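Local structure of conserved hypothetical protein (Bacteroides thetaiotaomicron, 2HQY) at residues R24-D28 and A121-Y125; D129-L133 and I249-F253; K137-K141 and L280-P284; Y155-I160 and G208-V213; L204-G209 and T221-P225. The protein is of unknown function but binds coenzyme A and probably acts as an acyl- or aminoacyl-transferase of the acetyltransferase-like superfamily, related to phosphatidylglycerol lysyltransferases. One frame throughout, in Å; residues are numbered along the deposited sequence.

Contact 1: R24-D28 and A121-Y125; sequences RRNCD and ADYIY
Asp122, Ile124 and Arg25 bury the most surface where the loop between helices 12-19 and 31-36 lies against strand 122-126 of this acetyltransferase-like fold. The carboxylate of Asp122 reaches across to the start of the short 3-10 turn at Cys27. Its OD2 accepts the backbone N-H of Cys27 at 2.9 Å, a nearly straight bond (165° at the hydrogen) that arrives on the syn side, 21° out of the carboxylate plane. The same oxygen rests 3.3 Å from Asn26 CA and also takes a hydrogen bond from Asn265, while OD1 forms a salt bridge with Lys290 on the adjoining strand 286-295. Both oxygens of this buried group are therefore engaged, and the lysine would be expected to favour its ionised form. Two residues along, Ile124 meets Arg25 without polar help. Ile124 CG1 stands anti to the carbonyl carbon (chi1 -61°), and with chi2 extended CD1 reaches toward the loop, where it packs 3.9 Å from Arg25 CB. That methyl also lies over one face of the guanidinium, offset toward its rim, and Arg25 has a further cation-pi partner in Tyr263. The second branch of the isoleucine touches the end of the arginine, with CG2 4.0 Å from NH1. Beside the carboxylate, Cys27 SG comes 3.3 Å from Asp122 OD1.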
# COMPACT_ATOMS: atom_id res chain seq x y z
N ARG A 24 -12.26 -21.36 9.10
CA ARG A 24 -11.09 -21.10 8.26
C ARG A 24 -9.85 -20.85 9.11
O ARG A 24 -9.86 -19.99 9.97
CB ARG A 24 -11.38 -19.89 7.37
CG ARG A 24 -12.70 -20.06 6.61
CD ARG A 24 -12.50 -20.85 5.34
NE ARG A 24 -11.90 -19.97 4.36
CZ ARG A 24 -12.57 -19.23 3.49
NH1 ARG A 24 -11.89 -18.43 2.68
NH2 ARG A 24 -13.91 -19.28 3.42
N ARG A 25 -8.78 -21.60 8.85
CA ARG A 25 -7.57 -21.49 9.66
C ARG A 25 -6.38 -20.88 8.92
O ARG A 25 -5.29 -20.75 9.47
CB ARG A 25 -7.21 -22.87 10.22
CG ARG A 25 -8.32 -23.45 11.07
CD ARG A 25 -7.88 -24.72 11.74
NE ARG A 25 -7.58 -25.79 10.79
CZ ARG A 25 -7.03 -26.96 11.13
NH1 ARG A 25 -6.69 -27.22 12.39
NH2 ARG A 25 -6.80 -27.88 10.20
N ASN A 26 -6.58 -20.49 7.66
CA ASN A 26 -5.41 -20.02 6.92
C ASN A 26 -4.95 -18.61 7.31
O ASN A 26 -5.78 -17.72 7.61
CB ASN A 26 -5.57 -20.21 5.43
CG ASN A 26 -6.59 -19.33 4.85
OD1 ASN A 26 -7.77 -19.46 5.17
ND2 ASN A 26 -6.17 -18.46 3.95
N CYS A 27 -3.64 -18.44 7.34
CA CYS A 27 -3.03 -17.25 7.93
C CYS A 27 -3.40 -16.02 7.14
O CYS A 27 -3.33 -14.91 7.67
CB CYS A 27 -1.49 -17.38 8.00
SG CYS A 27 -0.64 -17.44 6.41
N ASP A 28 -3.78 -16.19 5.87
CA ASP A 28 -4.14 -15.02 5.06
C ASP A 28 -5.40 -14.32 5.57
O ASP A 28 -5.71 -13.22 5.11
CB ASP A 28 -4.26 -15.39 3.59
CG ASP A 28 -2.90 -15.76 2.99
OD1 ASP A 28 -1.88 -15.17 3.43
OD2 ASP A 28 -2.85 -16.61 2.11
N ALA A 121 1.50 -23.69 1.41
CA ALA A 121 0.76 -24.40 2.46
C ALA A 121 1.13 -23.82 3.82
O ALA A 121 2.27 -23.41 4.00
CB ALA A 121 1.09 -25.90 2.41
N ASP A 122 0.17 -23.78 4.75
CA ASP A 122 0.42 -23.32 6.12
C ASP A 122 0.76 -24.50 7.01
O ASP A 122 0.16 -25.58 6.91
CB ASP A 122 -0.80 -22.65 6.74
CG ASP A 122 -1.08 -21.26 6.21
OD1 ASP A 122 -0.21 -20.64 5.53
OD2 ASP A 122 -2.18 -20.78 6.50
N TYR A 123 1.70 -24.27 7.91
CA TYR A 123 2.05 -25.23 8.94
C TYR A 123 1.20 -24.95 10.18
O TYR A 123 1.25 -23.85 10.75
CB TYR A 123 3.53 -25.08 9.28
CG TYR A 123 4.44 -25.68 8.25
CD1 TYR A 123 5.03 -26.93 8.47
CD2 TYR A 123 4.69 -25.01 7.04
CE1 TYR A 123 5.87 -27.50 7.52
CE2 TYR A 123 5.53 -25.56 6.09
CZ TYR A 123 6.11 -26.81 6.33
OH TYR A 123 6.92 -27.37 5.38
N ILE A 124 0.43 -25.96 10.60
CA ILE A 124 -0.46 -25.87 11.76
C ILE A 124 -0.00 -26.86 12.86
O ILE A 124 0.27 -28.03 12.58
CB ILE A 124 -1.95 -26.06 11.34
CG1 ILE A 124 -2.32 -24.93 10.35
CG2 ILE A 124 -2.89 -26.12 12.58
CD1 ILE A 124 -3.79 -24.64 10.19
N TYR A 125 0.12 -26.35 14.07
CA TYR A 125 0.63 -27.09 15.23
C TYR A 125 -0.38 -27.02 16.37
O TYR A 125 -1.23 -26.12 16.39
CB TYR A 125 1.92 -26.42 15.70
CG TYR A 125 3.00 -26.29 14.64
CD1 TYR A 125 3.96 -27.30 14.46
CD2 TYR A 125 3.05 -25.16 13.84
CE1 TYR A 125 4.95 -27.16 13.48
CE2 TYR A 125 4.01 -25.01 12.86
CZ TYR A 125 4.96 -25.99 12.70
OH TYR A 125 5.90 -25.78 11.74

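Contact 2: D129-L133 and I249-F253; sequences DLATL and INYEF
Tyr251 reaches its ring to the last turn of helix 127-132 and fills the tight part of this contact. CG is anti to the backbone N (chi1 179°), which carries the ring across to the other helix. There CE1 comes within 3.0 Å of Ala131 O, and CD1 sits 3.7 Å from Leu130 O. Leu133 closes on the same ring carbon, its CD1 3.7 Å from Tyr251 CD1, the two side chains meeting at a slant. Leu133 has left the helix with positive phi (47°), although its N still bonds back to Asp129 O; this turn of the chain points its side chain toward the tyrosine. The backbones are close too, Ala131 CA lying 5.6 Å from Tyr251 CA. The contact thus joins two helices of the acetyltransferase-like fold, 127-132 and 245-256, the latter also bearing the coenzyme A-binding Tyr246 one turn before Asn250. Asn255, from the next turn of that helix, donates to both Ala131 O and Tyr251 O and so ties the two backbones together. Beside the ring the fit is looser, and a water takes the place of direct contact: it donates to Leu130 O at 2.7 Å and to Asn250 OD1 at 2.9 Å. Leu130 CB itself comes no nearer to Asn250 OD1 than 4.3 Å. At the exposed border, Thr132 has its CB directed away from helix 245-256 and little of its surface covered, while its OG1 is bonded to Ser128 O within its own helix.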
# COMPACT_ATOMS: atom_id res chain seq x y z
N ASP A 129 1.50 -28.73 22.09
CA ASP A 129 2.84 -29.21 21.73
C ASP A 129 3.90 -28.12 21.86
O ASP A 129 4.93 -28.30 22.50
CB ASP A 129 2.85 -29.74 20.30
CG ASP A 129 2.17 -31.10 20.15
OD1 ASP A 129 2.05 -31.85 21.16
OD2 ASP A 129 1.77 -31.42 19.01
N LEU A 130 3.63 -26.97 21.25
CA LEU A 130 4.62 -25.88 21.21
C LEU A 130 4.83 -25.24 22.59
O LEU A 130 5.94 -24.77 22.88
CB LEU A 130 4.23 -24.84 20.15
CG LEU A 130 4.17 -25.37 18.70
CD1 LEU A 130 3.93 -24.20 17.70
CD2 LEU A 130 5.43 -26.14 18.32
N ALA A 131 3.80 -25.25 23.44
CA ALA A 131 3.90 -24.63 24.79
C ALA A 131 4.59 -25.54 25.81
O ALA A 131 5.11 -25.07 26.83
CB ALA A 131 2.51 -24.24 25.30
N THR A 132 4.56 -26.86 25.56
CA THR A 132 5.10 -27.81 26.55
C THR A 132 6.34 -28.56 26.03
O THR A 132 7.17 -29.01 26.82
CB THR A 132 4.05 -28.88 26.97
OG1 THR A 132 3.75 -29.70 25.84
CG2 THR A 132 2.77 -28.24 27.46
N LEU A 133 6.44 -28.71 24.71
CA LEU A 133 7.46 -29.55 24.06
C LEU A 133 7.57 -30.95 24.70
O LEU A 133 8.65 -31.49 24.85
CB LEU A 133 8.82 -28.86 24.00
CG LEU A 133 8.77 -27.48 23.33
CD1 LEU A 133 10.08 -26.74 23.58
CD2 LEU A 133 8.47 -27.64 21.85
N ILE A 249 12.19 -18.07 22.04
CA ILE A 249 11.10 -17.10 21.82
C ILE A 249 9.80 -17.77 21.39
O ILE A 249 8.71 -17.38 21.82
CB ILE A 249 11.47 -15.90 20.92
CG1 ILE A 249 10.44 -14.78 21.17
CG2 ILE A 249 11.61 -16.30 19.43
CD1 ILE A 249 10.90 -13.42 20.95
N ASN A 250 9.94 -18.81 20.56
CA ASN A 250 8.83 -19.65 20.14
C ASN A 250 8.12 -20.23 21.38
O ASN A 250 6.91 -20.05 21.55
CB ASN A 250 9.40 -20.74 19.21
CG ASN A 250 8.35 -21.71 18.68
OD1 ASN A 250 7.32 -21.99 19.32
ND2 ASN A 250 8.64 -22.26 17.49
N TYR A 251 8.89 -20.90 22.26
CA TYR A 251 8.39 -21.48 23.49
C TYR A 251 7.76 -20.44 24.44
O TYR A 251 6.66 -20.66 24.94
CB TYR A 251 9.54 -22.21 24.19
CG TYR A 251 9.14 -22.83 25.50
CD1 TYR A 251 8.46 -24.04 25.53
CD2 TYR A 251 9.41 -22.19 26.70
CE1 TYR A 251 8.09 -24.62 26.74
CE2 TYR A 251 9.05 -22.76 27.94
CZ TYR A 251 8.38 -23.96 27.94
OH TYR A 251 8.02 -24.51 29.17
N GLU A 252 8.44 -19.33 24.70
CA GLU A 252 7.87 -18.34 25.64
C GLU A 252 6.57 -17.77 25.11
O GLU A 252 5.59 -17.64 25.84
CB GLU A 252 8.88 -17.21 25.93
CG GLU A 252 10.06 -17.66 26.84
CD GLU A 252 9.79 -17.43 28.32
OE1 GLU A 252 8.65 -17.03 28.68
OE2 GLU A 252 10.72 -17.67 29.12
N PHE A 253 6.54 -17.42 23.82
CA PHE A 253 5.34 -16.79 23.29
C PHE A 253 4.19 -17.81 23.18
O PHE A 253 3.04 -17.43 23.44
CB PHE A 253 5.64 -16.10 21.95
CG PHE A 253 4.45 -15.33 21.38
CD1 PHE A 253 3.84 -14.32 22.12
CD2 PHE A 253 3.96 -15.64 20.12
CE1 PHE A 253 2.76 -13.60 21.60
CE2 PHE A 253 2.87 -14.94 19.58
CZ PHE A 253 2.28 -13.91 20.33
O HOH W 1 7.95 -24.07 21.18

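Contact 3: K137-K141 and L280-P284; sequences KFQAK and LSYQP
Lys137 runs its aliphatic chain over Gln283 where the N-terminal end of helix 139-151 meets the turn that ends helix 273-281, on the surface of this acetyltransferase-like fold. Lys137 CD packs 3.9 Å from Gln283 CG, and its NZ reaches Gln283 O through a shared water. Phe138, at the N-cap position, turns its ring edge to Tyr282 O, with CE1 3.3 Å away; that buried oxygen has no polar partner in the model. One face of the same ring receives Gln283 CG in a CH-pi contact, the amide plane standing 90° to the ring. The amide is held from its own side, NE2 donating to Ser281 O from above the carbonyl plane. One turn on, Lys141 bends at chi2 (-57°) and lays its chain over Tyr282. CE lies above the ring centre, 3.6 Å from the centroid and 5° off the normal. NZ, 4.1 Å from that centroid, makes a cation-pi contact over the same face. An alanine in place of Tyr282 would probably leave the Lys141 chain without its flat support, set its ammonium freer to swing, and open a gap beside Leu130 and Asn250. The ammonium has two further partners: a water shared with Tyr282 OH, and Ser281 OG, which accepts from NZ at 2.8 Å and is itself bonded to Ala278 O.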
# COMPACT_ATOMS: atom_id res chain seq x y z
N LYS A 137 9.10 -36.96 20.43
CA LYS A 137 9.28 -36.19 19.19
C LYS A 137 9.76 -34.75 19.39
O LYS A 137 10.24 -34.13 18.44
CB LYS A 137 8.03 -36.23 18.30
CG LYS A 137 6.79 -35.58 18.87
CD LYS A 137 5.68 -35.64 17.84
CE LYS A 137 4.32 -35.74 18.49
NZ LYS A 137 3.26 -35.81 17.44
N PHE A 138 9.64 -34.24 20.61
CA PHE A 138 10.12 -32.89 20.94
C PHE A 138 11.39 -32.88 21.79
O PHE A 138 11.75 -31.83 22.33
CB PHE A 138 9.02 -32.06 21.60
CG PHE A 138 7.92 -31.68 20.65
CD1 PHE A 138 8.11 -30.67 19.70
CD2 PHE A 138 6.69 -32.33 20.70
CE1 PHE A 138 7.09 -30.31 18.82
CE2 PHE A 138 5.67 -32.00 19.82
CZ PHE A 138 5.86 -30.98 18.87
N GLN A 139 12.08 -34.02 21.90
CA GLN A 139 13.31 -34.09 22.68
C GLN A 139 14.40 -33.11 22.23
O GLN A 139 15.00 -32.44 23.08
CB GLN A 139 13.87 -35.52 22.76
CG GLN A 139 14.97 -35.63 23.81
CD GLN A 139 15.00 -36.98 24.45
OE1 GLN A 139 15.15 -38.00 23.78
NE2 GLN A 139 14.86 -37.00 25.78
N ALA A 140 14.67 -33.03 20.93
CA ALA A 140 15.64 -32.06 20.40
C ALA A 140 15.25 -30.61 20.73
O ALA A 140 16.12 -29.78 21.04
CB ALA A 140 15.81 -32.22 18.88
N LYS A 141 13.95 -30.31 20.67
CA LYS A 141 13.48 -28.95 20.97
C LYS A 141 13.69 -28.60 22.45
O LYS A 141 14.12 -27.50 22.76
CB LYS A 141 12.02 -28.75 20.55
CG LYS A 141 11.76 -28.96 19.04
CD LYS A 141 12.63 -28.05 18.21
CE LYS A 141 12.33 -28.22 16.73
NZ LYS A 141 13.33 -27.49 15.90
N LEU A 280 8.94 -28.21 9.52
CA LEU A 280 8.67 -29.64 9.74
C LEU A 280 9.20 -30.16 11.09
O LEU A 280 8.60 -31.06 11.68
CB LEU A 280 9.25 -30.50 8.60
CG LEU A 280 8.53 -30.42 7.26
CD1 LEU A 280 9.40 -31.05 6.15
CD2 LEU A 280 7.14 -31.09 7.33
N SER A 281 10.32 -29.61 11.55
CA SER A 281 11.01 -30.08 12.77
C SER A 281 10.17 -29.84 14.03
O SER A 281 10.39 -30.48 15.05
CB SER A 281 12.40 -29.43 12.96
OG SER A 281 12.33 -28.06 13.39
N TYR A 282 9.22 -28.90 13.95
CA TYR A 282 8.32 -28.63 15.09
C TYR A 282 7.05 -29.49 15.04
O TYR A 282 6.13 -29.29 15.83
CB TYR A 282 7.97 -27.14 15.17
CG TYR A 282 8.94 -26.35 16.02
CD1 TYR A 282 9.93 -25.55 15.45
CD2 TYR A 282 8.88 -26.42 17.42
CE1 TYR A 282 10.83 -24.82 16.25
CE2 TYR A 282 9.77 -25.70 18.23
CZ TYR A 282 10.75 -24.91 17.65
OH TYR A 282 11.63 -24.21 18.46
N GLN A 283 6.99 -30.43 14.10
CA GLN A 283 5.98 -31.51 14.11
C GLN A 283 4.54 -31.01 13.95
O GLN A 283 3.73 -31.20 14.87
CB GLN A 283 6.06 -32.33 15.41
CG GLN A 283 7.44 -32.72 15.89
CD GLN A 283 8.15 -33.63 14.92
OE1 GLN A 283 7.56 -34.57 14.37
NE2 GLN A 283 9.43 -33.36 14.68
N PRO A 284 4.20 -30.43 12.78
CA PRO A 284 2.84 -29.93 12.58
C PRO A 284 1.81 -31.07 12.58
O PRO A 284 2.13 -32.19 12.14
CB PRO A 284 2.92 -29.28 11.20
CG PRO A 284 4.02 -30.04 10.50
CD PRO A 284 5.03 -30.24 11.58
O HOH W 2 2.36 -33.54 15.40
O HOH W 3 14.06 -25.01 17.50

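Contact 4: Y155-I160 and G208-V213; sequences YEYTPI and GGILHV
Glu156 and His212 face each other as an antiparallel hydrogen-bonded pair, Glu156 N donating to His212 O and His212 N returning to Glu156 O at 2.8 Å. That carbonyl oxygen has a second donor: His212 ND1 reaches it at 3.2 Å, in the plane of its own ring but 44° out of the carbonyl plane. CG anti to the carbonyl carbon (chi1 -54°) sets the imidazole beside strand 156-159; in the conformer of Thr158 described here OG1 lies near the ring edge, though so close to CE1 that the contact is doubtful. NE2 is hydrogen-bonded to Glu167, so both ring nitrogens are engaged. A leucine in place of His212 would probably cost Glu156 O its second donor and leave the Glu167 carboxylate without this partner. The ladder continues at Thr158, whose N donates to Ile210 O in the carbonyl plane and whose O accepts from Ile210 N at 2.6 Å. At the end of the ladder, Ile160 N reaches Gly208 O at 3.0 Å from well above the carbonyl plane. Gly208 O also accepts from a water that bonds Tyr157 OH, and a second water links Gly208 N to Ile160 O. Tyr157 OH lies 3.3 Å from Gly209 CA, where a side chain would collide with it. On the Tyr157 and Leu211 face the strands lean on helix 245-256, Tyr155 OH bonding Glu252; Ile160 and Ile210 pack against helix 165-179, and the far edge of strand 207-213 pairs with strand 216-227.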
# COMPACT_ATOMS: atom_id res chain seq x y z
N TYR A 155 18.39 -14.61 31.00
CA TYR A 155 17.66 -14.02 29.87
C TYR A 155 16.34 -13.40 30.38
O TYR A 155 15.85 -13.75 31.47
CB TYR A 155 17.45 -15.09 28.79
CG TYR A 155 16.26 -16.02 29.01
CD1 TYR A 155 14.97 -15.65 28.56
CD2 TYR A 155 16.41 -17.24 29.65
CE1 TYR A 155 13.87 -16.49 28.75
CE2 TYR A 155 15.32 -18.09 29.83
CZ TYR A 155 14.06 -17.71 29.41
OH TYR A 155 13.00 -18.56 29.58
N GLU A 156 15.76 -12.49 29.59
CA GLU A 156 14.50 -11.86 29.97
C GLU A 156 13.56 -11.86 28.77
O GLU A 156 13.90 -11.32 27.71
CB GLU A 156 14.71 -10.42 30.46
CG GLU A 156 15.46 -10.30 31.83
CD GLU A 156 15.76 -8.85 32.24
OE1 GLU A 156 15.51 -7.91 31.47
OE2 GLU A 156 16.25 -8.63 33.35
N TYR A 157 12.41 -12.50 28.94
CA TYR A 157 11.33 -12.41 27.97
C TYR A 157 10.32 -11.35 28.42
O TYR A 157 9.90 -11.32 29.60
CB TYR A 157 10.62 -13.75 27.84
CG TYR A 157 9.39 -13.72 26.97
CD1 TYR A 157 9.48 -13.94 25.58
CD2 TYR A 157 8.12 -13.51 27.51
CE1 TYR A 157 8.35 -13.91 24.77
CE2 TYR A 157 6.98 -13.46 26.69
CZ TYR A 157 7.11 -13.66 25.32
OH TYR A 157 5.98 -13.64 24.54
N THR A 158 9.95 -10.48 27.50
CA THR A 158 8.95 -9.45 27.76
C THR A 158 7.89 -9.44 26.66
O THR A 158 8.23 -9.70 25.48
CB THR A 158 9.58 -8.04 27.81
OG1 THR A 158 10.46 -7.86 26.69
CG2 THR A 158 10.35 -7.80 29.12
N PRO A 159 6.62 -9.11 27.02
CA PRO A 159 5.63 -8.87 26.00
C PRO A 159 6.01 -7.62 25.19
O PRO A 159 6.74 -6.75 25.69
CB PRO A 159 4.34 -8.60 26.79
CG PRO A 159 4.61 -9.15 28.17
CD PRO A 159 6.06 -8.95 28.39
N ILE A 160 5.54 -7.55 23.96
CA ILE A 160 5.69 -6.32 23.20
C ILE A 160 4.71 -5.28 23.77
O ILE A 160 3.51 -5.53 23.87
CB ILE A 160 5.47 -6.49 21.67
CG1 ILE A 160 6.59 -7.36 21.06
CG2 ILE A 160 5.45 -5.12 20.99
CD1 ILE A 160 6.40 -7.70 19.57
N GLY A 208 2.63 -9.84 21.22
CA GLY A 208 3.95 -10.31 20.84
C GLY A 208 4.86 -10.49 22.01
O GLY A 208 4.49 -10.19 23.15
N GLY A 209 6.08 -10.91 21.71
CA GLY A 209 7.08 -11.12 22.79
C GLY A 209 8.47 -10.74 22.29
O GLY A 209 8.71 -10.67 21.05
N ILE A 210 9.36 -10.49 23.23
CA ILE A 210 10.73 -10.07 22.98
C ILE A 210 11.65 -10.83 23.93
O ILE A 210 11.31 -11.03 25.10
CB ILE A 210 10.89 -8.54 23.25
CG1 ILE A 210 10.04 -7.72 22.27
CG2 ILE A 210 12.33 -8.13 23.11
CD1 ILE A 210 9.85 -6.24 22.75
N LEU A 211 12.77 -11.30 23.41
CA LEU A 211 13.81 -11.94 24.19
C LEU A 211 15.00 -10.98 24.29
O LEU A 211 15.44 -10.40 23.28
CB LEU A 211 14.19 -13.24 23.48
CG LEU A 211 14.72 -14.39 24.32
CD1 LEU A 211 13.66 -14.82 25.35
CD2 LEU A 211 15.16 -15.53 23.39
N HIS A 212 15.51 -10.80 25.52
CA HIS A 212 16.72 -10.03 25.76
C HIS A 212 17.78 -10.94 26.39
O HIS A 212 17.47 -11.78 27.26
CB HIS A 212 16.43 -8.90 26.71
CG HIS A 212 15.30 -8.02 26.29
ND1 HIS A 212 13.98 -8.27 26.64
CD2 HIS A 212 15.29 -6.87 25.59
CE1 HIS A 212 13.22 -7.31 26.15
NE2 HIS A 212 13.99 -6.44 25.51
N VAL A 213 19.02 -10.78 25.92
CA VAL A 213 20.18 -11.47 26.51
C VAL A 213 21.28 -10.43 26.72
O VAL A 213 21.52 -9.58 25.85
CB VAL A 213 20.69 -12.63 25.61
CG1 VAL A 213 22.03 -13.17 26.12
CG2 VAL A 213 19.68 -13.76 25.55
O HOH W 4 3.93 -11.96 25.21
O HOH W 5 2.00 -7.86 23.24

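Contact 5: L204-G209 and T221-P225; sequences LGLTGG and TFGMP
Met224 reaches from strand 216-227 back to the end of helix 201-204. Its CB lies 3.6 Å from Gly205 O, and CG stands 4.0 Å from Leu206 CD2. With chi2 extended (-179°) and chi3 bent to -70°, SD comes 3.2 Å from Leu204 O and CE 3.1 Å from the same oxygen, a buried carbonyl with no polar partner in the model. Gly205 closes the helix as a Schellman motif with positive phi, and a side chain there would also press on Met224 CE. Beyond this turn the chain enters a beta hairpin, strand 207-213 against 216-227. Thr207 and Gly223 exchange two backbone bonds, and Gly209 and Thr221 two more. Between these pairs Gly208 CA comes to 3.9 Å from Phe222 CA, a closeness that its lack of a side chain permits: a CB there would collide with Thr221 O. Phe222, held with CG between the backbone N and the carbonyl carbon (chi1 62°), brings its CB near Thr207 O and its CD1 to 3.8 Å from Leu206 CD2. Helix 185-199 covers this face through Ala197, while Thr221 OG1 is bonded to Val235 O on the next strand.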
# COMPACT_ATOMS: atom_id res chain seq x y z
N LEU A 204 -4.28 -3.04 15.32
CA LEU A 204 -4.47 -4.34 14.63
C LEU A 204 -4.95 -5.46 15.56
O LEU A 204 -5.59 -6.41 15.08
CB LEU A 204 -3.20 -4.76 13.94
CG LEU A 204 -2.80 -3.91 12.75
CD1 LEU A 204 -1.34 -4.27 12.37
CD2 LEU A 204 -3.78 -4.14 11.54
N GLY A 205 -4.66 -5.35 16.86
CA GLY A 205 -5.00 -6.42 17.80
C GLY A 205 -3.90 -7.45 18.01
O GLY A 205 -4.16 -8.58 18.49
N LEU A 206 -2.66 -7.07 17.71
CA LEU A 206 -1.55 -8.02 17.79
C LEU A 206 -1.06 -8.18 19.22
O LEU A 206 -1.23 -7.25 20.06
CB LEU A 206 -0.40 -7.55 16.93
CG LEU A 206 -0.56 -7.62 15.42
CD1 LEU A 206 0.55 -6.76 14.77
CD2 LEU A 206 -0.41 -9.07 15.00
N THR A 207 -0.49 -9.35 19.52
CA THR A 207 0.27 -9.53 20.75
C THR A 207 1.63 -10.05 20.37
O THR A 207 1.78 -10.66 19.28
CB THR A 207 -0.40 -10.49 21.74
OG1 THR A 207 -0.76 -11.68 21.04
CG2 THR A 207 -1.67 -9.84 22.32
N GLY A 208 2.63 -9.84 21.22
CA GLY A 208 3.95 -10.31 20.84
C GLY A 208 4.86 -10.49 22.01
O GLY A 208 4.49 -10.19 23.15
N GLY A 209 6.08 -10.91 21.71
CA GLY A 209 7.08 -11.12 22.79
C GLY A 209 8.47 -10.74 22.29
O GLY A 209 8.71 -10.67 21.05
N THR A 221 8.71 -11.61 18.26
CA THR A 221 7.69 -12.38 17.54
C THR A 221 6.36 -11.73 17.80
O THR A 221 6.20 -11.13 18.87
CB THR A 221 7.70 -13.89 17.98
OG1 THR A 221 6.83 -14.66 17.15
CG2 THR A 221 7.30 -14.07 19.45
N PHE A 222 5.43 -11.83 16.85
CA PHE A 222 4.08 -11.36 17.10
C PHE A 222 3.07 -12.11 16.23
O PHE A 222 3.45 -12.81 15.24
CB PHE A 222 3.96 -9.82 16.94
CG PHE A 222 4.28 -9.29 15.56
CD1 PHE A 222 3.38 -9.48 14.49
CD2 PHE A 222 5.39 -8.46 15.38
CE1 PHE A 222 3.64 -8.91 13.23
CE2 PHE A 222 5.67 -7.90 14.12
CZ PHE A 222 4.78 -8.10 13.06
N GLY A 223 1.81 -12.00 16.62
CA GLY A 223 0.72 -12.63 15.90
C GLY A 223 -0.59 -12.26 16.53
O GLY A 223 -0.66 -11.41 17.42
N MET A 224 -1.66 -12.87 16.02
CA MET A 224 -2.98 -12.67 16.61
C MET A 224 -3.90 -13.79 16.18
O MET A 224 -3.54 -14.60 15.32
CB MET A 224 -3.56 -11.27 16.21
CG MET A 224 -3.92 -11.04 14.67
SD MET A 224 -4.57 -9.38 14.33
CE MET A 224 -6.19 -9.46 15.13
N PRO A 225 -5.12 -13.84 16.74
CA PRO A 225 -6.05 -14.90 16.33
C PRO A 225 -6.40 -14.84 14.83
O PRO A 225 -6.48 -13.74 14.24
CB PRO A 225 -7.31 -14.60 17.19
CG PRO A 225 -6.72 -13.93 18.41
CD PRO A 225 -5.69 -13.00 17.80

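Contacts 4 and 5 share Gly208 and Gly209 and place strand 207-213 between two antiparallel neighbours, so backbone bonding dominates both; contact 5 is largely buried, contact 4 only partly. Contact 2, also buried, packs helix 245-256 against helix 127-132, and the first of these also leans on both strand contacts, with Phe253 touching Gly208. Contact 3 lies at the surface and relies on lysines, rings and water; it meets contact 2 where Tyr282 touches Leu130 and Asn250. Contact 1 is buried, about 7 Å from its centre to the chain's centre, and combines one doubly engaged carboxylate with the packing of Ile124 on Arg25; Tyr125 on its strand packs against Leu130 and Tyr282.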